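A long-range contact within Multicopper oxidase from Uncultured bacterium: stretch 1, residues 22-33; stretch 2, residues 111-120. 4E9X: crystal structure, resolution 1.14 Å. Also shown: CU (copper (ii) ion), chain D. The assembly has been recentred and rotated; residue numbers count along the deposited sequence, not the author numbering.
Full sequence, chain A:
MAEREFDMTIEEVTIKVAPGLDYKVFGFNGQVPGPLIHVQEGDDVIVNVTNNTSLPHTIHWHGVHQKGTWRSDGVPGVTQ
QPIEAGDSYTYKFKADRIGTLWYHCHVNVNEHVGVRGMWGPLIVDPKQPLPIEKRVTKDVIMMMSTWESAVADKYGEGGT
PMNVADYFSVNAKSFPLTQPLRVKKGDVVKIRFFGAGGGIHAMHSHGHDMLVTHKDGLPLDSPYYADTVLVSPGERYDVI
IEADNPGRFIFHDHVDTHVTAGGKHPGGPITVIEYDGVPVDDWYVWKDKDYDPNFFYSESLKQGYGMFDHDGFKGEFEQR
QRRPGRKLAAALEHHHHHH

Stretch 1, residues 22-33: DYKVFGFNGQVP
Stretch 2 (111-120) EHVGVRGMWG

Where a strand crosses a helix and the loop that follows, two hydrogen bonds accompany the register and side chains fill the rest, as this multicopper oxidase illustrates. Strand 22-28 runs at 106° to helix 111-115, axes 8.7 Å apart at closest, and 720 Å² is buried. V25 CA lies 4.2 Å from R116 CA, and F26 N donates to R116 O (2.9 Å). R116 (m, m, t) sends NH1 to K24 O (2.9 Å), while its NE forms a salt bridge with E111 OE2 (2.8 Å); E111, extended t, t, thus braces the guanidinium. V115 O, 3.1 Å from Y23 CE2, is buried without a partner.

F26 (m) turns its ring edge to the face of H112, which binds copper through ND1 at 2.0 Å. M118, bent by m, t, p, puts SD 3.5 Å from F26 CB and CE 3.8 Å from F28 CZ, its flexible thioether suiting the space between two rings. At G117, positive phi (69°) favours glycine, and a CB would clash with V32 CG2 (2.6 Å).

After overlapping type II and I' turns (G27-G30, F28-Q31), V32 (t) places CG1 over the W119 face. W119 CA-to-CB points away, but chi1 p brings the indole back, CZ3 3.7 Å from CB of P33, which follows a cis peptide bond. One water links F28 N, Q31 O and G117 O.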

# COMPACT_ATOMS: atom_id res chain seq x y z
N ASP A 22 16.17 23.96 -0.86
CA ASP A 22 17.34 23.53 -1.64
C ASP A 22 17.91 22.27 -1.01
O ASP A 22 17.98 22.23 0.23
CB ASP A 22 18.38 24.65 -1.61
CG ASP A 22 17.76 25.85 -2.34
OD1 ASP A 22 17.17 25.67 -3.41
OD2 ASP A 22 17.84 26.97 -1.78
N TYR A 23 18.30 21.28 -1.76
CA TYR A 23 18.63 19.98 -1.19
C TYR A 23 19.94 19.48 -1.78
O TYR A 23 20.11 19.47 -3.00
CB TYR A 23 17.47 19.01 -1.49
CG TYR A 23 17.24 18.01 -0.36
CD1 TYR A 23 16.24 18.26 0.58
CD2 TYR A 23 17.96 16.83 -0.22
CE1 TYR A 23 15.95 17.43 1.64
CE2 TYR A 23 17.69 15.97 0.85
CZ TYR A 23 16.71 16.26 1.76
OH TYR A 23 16.44 15.37 2.79
N LYS A 24 20.89 19.07 -0.95
CA LYS A 24 22.14 18.46 -1.39
C LYS A 24 21.87 17.02 -1.80
O LYS A 24 21.31 16.23 -1.04
CB LYS A 24 23.20 18.49 -0.29
CG LYS A 24 23.73 19.89 0.03
CD LYS A 24 25.03 19.75 0.79
CE LYS A 24 25.87 20.99 0.90
NZ LYS A 24 25.60 22.22 0.18
N VAL A 25 22.27 16.68 -3.01
CA VAL A 25 21.98 15.39 -3.60
C VAL A 25 23.26 14.83 -4.23
O VAL A 25 24.25 15.53 -4.42
CB VAL A 25 20.86 15.43 -4.65
CG1 VAL A 25 19.53 15.85 -3.91
CG2 VAL A 25 21.18 16.33 -5.82
N PHE A 26 23.26 13.54 -4.55
CA PHE A 26 24.29 12.91 -5.33
C PHE A 26 23.70 12.59 -6.71
O PHE A 26 23.15 11.52 -6.93
CB PHE A 26 24.79 11.63 -4.64
CG PHE A 26 25.49 11.86 -3.31
CD1 PHE A 26 26.62 12.65 -3.20
CD2 PHE A 26 24.99 11.23 -2.17
CE1 PHE A 26 27.29 12.81 -1.98
CE2 PHE A 26 25.64 11.39 -0.95
CZ PHE A 26 26.79 12.16 -0.89
N GLY A 27 23.78 13.55 -7.61
CA GLY A 27 23.04 13.40 -8.88
C GLY A 27 23.88 12.69 -9.90
O GLY A 27 25.03 13.06 -10.19
N PHE A 28 23.32 11.66 -10.51
CA PHE A 28 23.91 11.07 -11.70
C PHE A 28 23.95 12.15 -12.78
O PHE A 28 22.95 12.81 -13.06
CB PHE A 28 23.08 9.86 -12.14
CG PHE A 28 23.18 8.67 -11.17
CD1 PHE A 28 24.41 8.05 -10.97
CD2 PHE A 28 22.08 8.22 -10.49
CE1 PHE A 28 24.57 6.98 -10.08
CE2 PHE A 28 22.21 7.14 -9.65
CZ PHE A 28 23.44 6.48 -9.45
N ASN A 29 25.13 12.37 -13.36
CA ASN A 29 25.41 13.44 -14.30
C ASN A 29 24.93 14.76 -13.71
O ASN A 29 24.54 15.68 -14.47
CB ASN A 29 24.79 13.17 -15.67
CG ASN A 29 25.52 12.09 -16.44
OD1 ASN A 29 26.45 11.46 -15.92
ND2 ASN A 29 25.12 11.87 -17.68
N GLY A 30 24.96 14.93 -12.40
CA GLY A 30 24.62 16.20 -11.81
C GLY A 30 23.16 16.58 -11.92
O GLY A 30 22.82 17.75 -11.86
N GLN A 31 22.25 15.58 -12.04
CA GLN A 31 20.84 15.94 -12.16
C GLN A 31 20.00 14.90 -11.38
O GLN A 31 20.46 13.76 -11.18
CB GLN A 31 20.39 15.96 -13.62
CG GLN A 31 20.71 14.66 -14.41
CD GLN A 31 20.05 14.73 -15.78
OE1 GLN A 31 20.58 15.37 -16.70
NE2 GLN A 31 18.91 14.07 -15.92
N VAL A 32 18.78 15.31 -10.99
CA VAL A 32 17.81 14.44 -10.35
C VAL A 32 16.45 14.73 -11.01
O VAL A 32 16.08 15.91 -10.96
CB VAL A 32 17.68 14.61 -8.85
CG1 VAL A 32 16.70 13.57 -8.32
CG2 VAL A 32 19.08 14.43 -8.17
N PRO A 33 15.72 13.79 -11.61
CA PRO A 33 16.11 12.41 -11.88
C PRO A 33 17.41 12.32 -12.70
O PRO A 33 17.82 13.28 -13.39
CB PRO A 33 14.98 11.95 -12.80
CG PRO A 33 13.78 12.81 -12.48
CD PRO A 33 14.38 14.15 -12.12
N GLU A 111 19.43 6.49 2.80
CA GLU A 111 19.74 7.89 2.59
C GLU A 111 19.92 8.19 1.12
O GLU A 111 19.35 9.17 0.58
CB GLU A 111 21.02 8.29 3.37
CG GLU A 111 21.35 9.76 3.14
CD GLU A 111 22.73 10.23 3.52
OE1 GLU A 111 23.48 9.47 4.17
OE2 GLU A 111 23.03 11.41 3.14
N HIS A 112 20.77 7.42 0.40
CA HIS A 112 21.15 7.81 -0.95
C HIS A 112 19.96 7.77 -1.91
O HIS A 112 19.82 8.66 -2.75
CB HIS A 112 22.33 6.93 -1.44
CG HIS A 112 23.63 7.27 -0.77
ND1 HIS A 112 24.84 6.88 -1.34
CD2 HIS A 112 23.89 7.89 0.41
CE1 HIS A 112 25.82 7.28 -0.53
NE2 HIS A 112 25.27 7.89 0.51
N VAL A 113 19.14 6.70 -1.81
CA VAL A 113 17.96 6.58 -2.64
C VAL A 113 16.82 7.33 -1.99
O VAL A 113 16.05 8.01 -2.68
CB VAL A 113 17.58 5.11 -2.93
CG1 VAL A 113 16.33 5.03 -3.78
CG2 VAL A 113 18.78 4.42 -3.62
N GLY A 114 16.72 7.30 -0.67
CA GLY A 114 15.56 7.94 -0.00
C GLY A 114 15.58 9.47 -0.12
O GLY A 114 14.51 10.07 -0.34
N VAL A 115 16.76 10.10 0.05
CA VAL A 115 16.80 11.60 0.01
C VAL A 115 17.91 12.17 -0.83
O VAL A 115 17.92 13.41 -0.88
CB VAL A 115 16.83 12.23 1.42
CG1 VAL A 115 15.58 11.78 2.23
CG2 VAL A 115 18.09 11.90 2.25
N ARG A 116 18.80 11.40 -1.48
CA ARG A 116 19.89 12.04 -2.21
C ARG A 116 19.74 11.89 -3.71
O ARG A 116 20.67 12.20 -4.45
CB ARG A 116 21.26 11.53 -1.75
CG ARG A 116 21.53 11.77 -0.27
CD ARG A 116 21.61 13.25 0.14
NE ARG A 116 21.65 13.25 1.63
CZ ARG A 116 21.30 14.31 2.33
NH1 ARG A 116 20.96 15.49 1.78
NH2 ARG A 116 21.29 14.20 3.67
N GLY A 117 18.57 11.49 -4.18
CA GLY A 117 18.24 11.58 -5.58
C GLY A 117 19.01 10.63 -6.47
O GLY A 117 19.09 10.86 -7.67
N MET A 118 19.55 9.53 -5.90
CA MET A 118 20.40 8.63 -6.72
C MET A 118 19.58 7.60 -7.46
O MET A 118 19.61 6.39 -7.19
CB MET A 118 21.40 7.92 -5.78
CG MET A 118 22.26 8.96 -5.02
SD MET A 118 23.86 8.24 -4.55
CE MET A 118 24.65 8.05 -6.16
N TRP A 119 18.88 8.08 -8.51
CA TRP A 119 18.02 7.18 -9.28
C TRP A 119 17.66 7.84 -10.60
O TRP A 119 17.69 9.09 -10.75
CB TRP A 119 16.72 6.88 -8.50
CG TRP A 119 16.12 7.98 -7.68
CD1 TRP A 119 16.25 8.15 -6.33
CD2 TRP A 119 15.28 9.05 -8.15
NE1 TRP A 119 15.55 9.26 -5.93
CE2 TRP A 119 14.92 9.85 -7.01
CE3 TRP A 119 14.76 9.39 -9.42
CZ2 TRP A 119 14.10 10.99 -7.10
CZ3 TRP A 119 13.94 10.52 -9.51
CH2 TRP A 119 13.63 11.28 -8.37
N GLY A 120 17.33 7.02 -11.57
CA GLY A 120 16.88 7.48 -12.87
C GLY A 120 16.22 6.34 -13.61
O GLY A 120 16.20 5.22 -13.13
CU CU D . 25.18 6.22 -3.20
O HOH W 1 20.51 11.21 -10.11